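Local coordinates for protein NH(3)-dependent NAD(+) synthetase (Francisella tularensis subsp. holarctica LVS, PDB 3FIU) that belongs to the NAD synthase family of the HUP clan and holds adenosine monophosphate, pyrophosphate and magnesium in one pocket, at residues Gln200-Glu203 against Thr209-Glu212; Asn168-Gln173 against Phe216-Gln221. All coordinates share one frame; numbering follows the deposited sequence.

Contact 1 (Gln200-Glu203 against Thr209-Glu212). With NA (sodium ion), chain I.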
loop_
_atom_site.group_PDB
_atom_site.type_symbol
_atom_site.label_atom_id
_atom_site.label_comp_id
_atom_site.label_asym_id
_atom_site.label_seq_id
_atom_site.Cartn_x
_atom_site.Cartn_y
_atom_site.Cartn_z
ATOM N N GLN A 200 12.564 22.668 -2.431
ATOM C CA GLN A 200 11.289 22.188 -2.985
ATOM C C GLN A 200 10.130 22.621 -2.084
ATOM O O GLN A 200 10.217 22.510 -0.870
ATOM C CB GLN A 200 11.282 20.662 -3.182
ATOM C CG GLN A 200 9.934 20.113 -3.655
ATOM C CD GLN A 200 9.779 18.578 -3.526
ATOM O OE1 GLN A 200 10.056 17.981 -2.475
ATOM N NE2 GLN A 200 9.281 17.957 -4.586
ATOM N N THR A 201 9.050 23.145 -2.664
ATOM C CA THR A 201 7.879 23.482 -1.854
ATOM C C THR A 201 6.617 22.928 -2.495
ATOM O O THR A 201 6.487 22.897 -3.727
ATOM C CB THR A 201 7.686 25.022 -1.627
ATOM O OG1 THR A 201 7.326 25.638 -2.878
ATOM C CG2 THR A 201 8.952 25.674 -1.061
ATOM N N ASP A 202 5.683 22.490 -1.657
ATOM C CA ASP A 202 4.422 21.953 -2.151
ATOM C C ASP A 202 3.700 22.950 -3.082
ATOM O O ASP A 202 3.143 22.566 -4.112
ATOM C CB ASP A 202 3.491 21.659 -0.990
ATOM C CG ASP A 202 3.949 20.481 -0.139
ATOM O OD1 ASP A 202 5.043 19.910 -0.381
ATOM O OD2 ASP A 202 3.197 20.146 0.795
ATOM N N GLU A 203 3.698 24.222 -2.690
ATOM C CA GLU A 203 2.935 25.223 -3.430
ATOM C C GLU A 203 3.521 25.471 -4.826
ATOM O O GLU A 203 2.755 25.594 -5.797
ATOM C CB GLU A 203 2.819 26.497 -2.608
ATOM C CG GLU A 203 1.955 26.289 -1.366
ATOM C CD GLU A 203 1.702 27.587 -0.628
ATOM O OE1 GLU A 203 2.547 28.502 -0.758
ATOM O OE2 GLU A 203 0.678 27.689 0.076
ATOM N N THR A 209 -1.664 27.699 -4.161
ATOM C CA THR A 209 -1.325 27.861 -2.754
ATOM C C THR A 209 -2.267 27.044 -1.885
ATOM O O THR A 209 -3.386 26.682 -2.307
ATOM C CB THR A 209 -1.407 29.342 -2.300
ATOM O OG1 THR A 209 -2.772 29.774 -2.355
ATOM C CG2 THR A 209 -0.538 30.240 -3.155
ATOM N N TYR A 210 -1.830 26.731 -0.673
ATOM C CA TYR A 210 -2.732 26.060 0.257
ATOM C C TYR A 210 -3.943 26.906 0.580
ATOM O O TYR A 210 -5.019 26.362 0.812
ATOM C CB TYR A 210 -2.029 25.592 1.544
ATOM C CG TYR A 210 -1.258 24.295 1.322
ATOM C CD1 TYR A 210 0.155 24.291 1.222
ATOM C CD2 TYR A 210 -1.944 23.070 1.172
ATOM C CE1 TYR A 210 0.862 23.077 0.992
ATOM C CE2 TYR A 210 -1.252 21.880 0.957
ATOM C CZ TYR A 210 0.140 21.885 0.872
ATOM O OH TYR A 210 0.788 20.675 0.670
ATOM N N GLN A 211 -3.786 28.227 0.598
ATOM C CA GLN A 211 -4.938 29.080 0.916
ATOM C C GLN A 211 -6.013 28.934 -0.164
ATOM O O GLN A 211 -7.208 28.835 0.151
ATOM C CB GLN A 211 -4.554 30.552 1.102
ATOM C CG GLN A 211 -5.667 31.360 1.820
ATOM C CD GLN A 211 -6.125 30.702 3.128
ATOM O OE1 GLN A 211 -5.313 30.440 4.025
ATOM N NE2 GLN A 211 -7.427 30.414 3.233
ATOM N N GLU A 212 -5.566 28.883 -1.417
ATOM C CA GLU A 212 -6.448 28.629 -2.563
ATOM C C GLU A 212 -7.115 27.268 -2.478
ATOM O O GLU A 212 -8.333 27.176 -2.626
ATOM C CB GLU A 212 -5.705 28.812 -3.889
ATOM C CG GLU A 212 -5.497 30.278 -4.230
ATOM C CD GLU A 212 -4.468 30.517 -5.319
ATOM O OE1 GLU A 212 -3.419 29.842 -5.345
ATOM O OE2 GLU A 212 -4.710 31.406 -6.161
HETATM NA NA NA I . 4.134 18.084 1.712
HETATM O O HOH W 1 -1.208 29.513 1.174
HETATM O O HOH W 2 2.199 16.866 0.207
#
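Asp-202 and Glu-203 open the short helix 202-206 and reach across to Tyr-210, in the first turn of helix 210-218. Both helices have a threonine N-cap. Thr-201 OG1 caps Asp-204 N. Thr-209 and Glu-212 form a capping box: Glu-212 N donates to Thr-209 OG1 at 3.1 Å, and Thr-209 N donates to Glu-212 OE1 at 3.0 Å.

The tight part is at the Tyr-210 hydroxyl. Its OH donates to Asp-202 OD2 over a very short 2.5 Å, and this oxygen lies at the ring edge, near the ring plane. The carboxylate is turned 57° against the ring. Asp-202 CB packs on Tyr-210 CE1 at 3.6 Å. Asp-202 OD2 also binds the sodium ion at 2.4 Å, with OD1 as a longer second ligand. Water 2 and three further atoms from outside the two segments also bind the sodium. Tyr-210 is thus a second-shell residue that probably helps to position this metal ligand. Asp-202 also belongs to the pyrophosphate pocket, and its backbone is hydrogen-bonded to Pro-192.

The side towards solvent is looser. Here Glu-203 and Thr-209 are only partly buried. The Glu-203 chain runs out extended (chi2 -173°) and lays OE2 over the start of helix 210-218. Tyr-210 N donates to this oxygen from its anti side, well out of the carboxylate plane, although the N-H itself points almost straight at it. A water extends the grip by one residue: it donates to Glu-203 OE2 at 2.8 Å and accepts from Gln-211 N at 2.9 Å.

Contact 2 (Asn168-Gln173 against Phe216-Gln221). With POP (pyrophosphate 2-), chain H.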
loop_
_atom_site.group_PDB
_atom_site.type_symbol
_atom_site.label_atom_id
_atom_site.label_comp_id
_atom_site.label_asym_id
_atom_site.label_seq_id
_atom_site.Cartn_x
_atom_site.Cartn_y
_atom_site.Cartn_z
ATOM N N ASN A 168 -9.790 15.235 7.293
ATOM C CA ASN A 168 -10.873 16.224 7.134
ATOM C C ASN A 168 -10.418 17.682 7.321
ATOM O O ASN A 168 -11.211 18.601 7.128
ATOM C CB ASN A 168 -12.046 15.934 8.073
ATOM C CG ASN A 168 -12.698 14.614 7.799
ATOM O OD1 ASN A 168 -12.632 14.090 6.695
ATOM N ND2 ASN A 168 -13.322 14.060 8.817
ATOM N N LEU A 169 -9.140 17.897 7.642
ATOM C CA LEU A 169 -8.636 19.251 7.947
ATOM C C LEU A 169 -7.992 20.009 6.784
ATOM O O LEU A 169 -7.171 19.461 6.034
ATOM C CB LEU A 169 -7.612 19.174 9.094
ATOM C CG LEU A 169 -8.044 18.624 10.455
ATOM C CD1 LEU A 169 -6.849 18.521 11.406
ATOM C CD2 LEU A 169 -9.141 19.461 11.089
ATOM N N LYS A 170 -8.344 21.288 6.665
ATOM C CA LYS A 170 -7.678 22.209 5.743
ATOM C C LYS A 170 -6.281 22.477 6.287
ATOM O O LYS A 170 -6.041 22.334 7.493
ATOM C CB LYS A 170 -8.420 23.548 5.702
ATOM C CG LYS A 170 -9.745 23.521 4.936
ATOM C CD LYS A 170 -10.444 24.893 5.050
ATOM C CE LYS A 170 -11.145 25.051 6.391
ATOM N NZ LYS A 170 -11.484 26.487 6.697
ATOM N N LYS A 171 -5.381 22.898 5.418
ATOM C CA LYS A 171 -3.990 23.109 5.846
ATOM C C LYS A 171 -3.907 24.178 6.956
ATOM O O LYS A 171 -3.183 24.024 7.937
ATOM C CB LYS A 171 -3.124 23.476 4.638
ATOM C CG LYS A 171 -1.611 23.456 4.920
ATOM C CD LYS A 171 -1.133 22.004 5.092
ATOM C CE LYS A 171 0.393 21.959 5.300
ATOM N NZ LYS A 171 0.892 20.504 5.309
ATOM N N SER A 172 -4.690 25.252 6.816
ATOM C CA SER A 172 -4.729 26.291 7.835
ATOM C C SER A 172 -5.187 25.749 9.188
ATOM O O SER A 172 -4.711 26.210 10.241
ATOM C CB SER A 172 -5.625 27.455 7.388
ATOM O OG SER A 172 -6.977 27.030 7.359
ATOM N N GLN A 173 -6.093 24.769 9.178
ATOM C CA GLN A 173 -6.535 24.156 10.416
ATOM C C GLN A 173 -5.467 23.250 11.020
ATOM O O GLN A 173 -5.348 23.164 12.243
ATOM C CB GLN A 173 -7.838 23.380 10.227
ATOM C CG GLN A 173 -9.026 24.301 9.974
ATOM C CD GLN A 173 -10.252 23.571 9.479
ATOM O OE1 GLN A 173 -10.161 22.525 8.806
ATOM N NE2 GLN A 173 -11.425 24.138 9.776
ATOM N N PHE A 216 -11.155 26.685 -1.862
ATOM C CA PHE A 216 -11.941 25.798 -2.730
ATOM C C PHE A 216 -12.697 24.746 -1.909
ATOM O O PHE A 216 -13.908 24.603 -2.037
ATOM C CB PHE A 216 -11.062 25.171 -3.814
ATOM C CG PHE A 216 -11.772 24.121 -4.632
ATOM C CD1 PHE A 216 -12.645 24.494 -5.662
ATOM C CD2 PHE A 216 -11.576 22.771 -4.373
ATOM C CE1 PHE A 216 -13.306 23.527 -6.427
ATOM C CE2 PHE A 216 -12.217 21.801 -5.134
ATOM C CZ PHE A 216 -13.093 22.186 -6.160
ATOM N N LEU A 217 -12.009 24.058 -0.997
ATOM C CA LEU A 217 -12.663 23.036 -0.203
ATOM C C LEU A 217 -13.815 23.621 0.607
ATOM O O LEU A 217 -14.789 22.934 0.889
ATOM C CB LEU A 217 -11.652 22.300 0.710
ATOM C CG LEU A 217 -10.544 21.477 0.010
ATOM C CD1 LEU A 217 -9.509 20.962 1.040
ATOM C CD2 LEU A 217 -11.099 20.329 -0.838
ATOM N N ASP A 218 -13.695 24.894 0.981
ATOM C CA ASP A 218 -14.716 25.562 1.792
ATOM C C ASP A 218 -15.887 26.096 0.926
ATOM O O ASP A 218 -16.886 26.598 1.464
ATOM C CB ASP A 218 -14.076 26.751 2.518
ATOM C CG ASP A 218 -13.606 26.416 3.922
ATOM O OD1 ASP A 218 -13.984 25.357 4.478
ATOM O OD2 ASP A 218 -12.849 27.245 4.475
ATOM N N GLY A 219 -15.764 26.021 -0.398
ATOM C CA GLY A 219 -16.782 26.635 -1.263
ATOM C C GLY A 219 -16.660 28.149 -1.289
ATOM O O GLY A 219 -17.667 28.874 -1.234
ATOM N N LYS A 220 -15.417 28.615 -1.394
ATOM C CA LYS A 220 -15.105 30.024 -1.558
ATOM C C LYS A 220 -14.470 30.221 -2.909
ATOM O O LYS A 220 -13.906 29.300 -3.475
ATOM C CB LYS A 220 -14.205 30.492 -0.418
ATOM C CG LYS A 220 -14.967 30.416 0.910
ATOM C CD LYS A 220 -14.108 30.647 2.158
ATOM C CE LYS A 220 -15.011 30.750 3.395
ATOM N NZ LYS A 220 -14.419 30.176 4.653
ATOM N N GLN A 221 -14.585 31.433 -3.438
ATOM C CA GLN A 221 -14.087 31.728 -4.769
ATOM C C GLN A 221 -12.567 31.620 -4.856
ATOM O O GLN A 221 -11.857 32.062 -3.931
ATOM C CB GLN A 221 -14.479 33.148 -5.137
ATOM C CG GLN A 221 -14.237 33.490 -6.599
ATOM C CD GLN A 221 -14.002 34.980 -6.817
ATOM O OE1 GLN A 221 -13.874 35.767 -5.863
ATOM N NE2 GLN A 221 -13.938 35.374 -8.073
HETATM P P1 POP H . 4.669 16.721 6.587
HETATM O O1 POP H . 4.725 16.468 8.073
HETATM O O2 POP H . 3.599 15.895 5.931
HETATM O O3 POP H . 5.987 16.486 5.866
HETATM O O POP H . 4.216 18.266 6.373
HETATM P P2 POP H . 4.087 18.945 4.918
HETATM O O4 POP H . 3.007 18.230 4.121
HETATM O O5 POP H . 3.634 20.330 5.282
HETATM O O6 POP H . 5.396 18.998 4.170
#
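Lys-170 and Asp-218 meet in a salt bridge at the protein surface. It joins the N-cap of helix 171-180 to the C-terminal end of helix 210-218. Lys-170 NZ donates to the syn lone pair of Asp-218 OD2 at 2.7 Å. The lysine chain bends at chi3 (-79°), and the two side chains cross at about a right angle. This also brings Lys-170 CE within 3.4 Å of Asp-218 OD1. Lys-220 NZ adds a weak bond to Asp-218 OD2 at 3.3 Å, so two ammonium groups share one carboxylate oxygen.

The helix ends have their own partners. Lys-170 N donates to Gln-173 OE1 at 3.1 Å, and Gln-173 N returns a weak bond to Lys-170 O. The next two amides, Lys-171 N and Ser-172 N, each find one carboxylate oxygen of Asp-214, which sits on helix 210-218. That helix closes in a Schellman motif. Gly-219 takes the positive phi, 74°, and its N donates to Phe-216 O at 2.9 Å.

Lys-171 turns to the ligand instead. Lys-171 NZ donates to pyrophosphate O5 at 2.7 Å, makes a weak bond to O4 and forms a salt bridge with Asp-41. At the start of the segment, Asn-168 ND2 donates to Pro-247 O and Phe-249 OXT of the second subunit.

The two neighbouring lysines therefore have different partners: Lys-170 pairs with Asp-218 at the surface, while Lys-171 meets the pyrophosphate. The negative charge of Asp-218 is probably offset by the two lysines around it, although one of these bonds is weak.

In the fold
The two contacts share helix 210-218: contact 1 uses its first turn and contact 2 its C-terminal end. Their centres are about 13 Å apart, on the same side of the chain's centre. Along the chain the order is 168-173, 200-203, 209-212, 216-221, so contact 1 falls between the two halves of contact 2. They touch where Tyr-210 CD2 packs on Lys-171 CB at 3.7 Å, and the Tyr-210 ring makes a cation-pi interaction with Lys-171. Each contact supplies one residue of the pyrophosphate pocket, Asp-202 and Lys-171. Helix 210-218 thus links both pocket segments, though neither contact includes a strand of the parallel sheet.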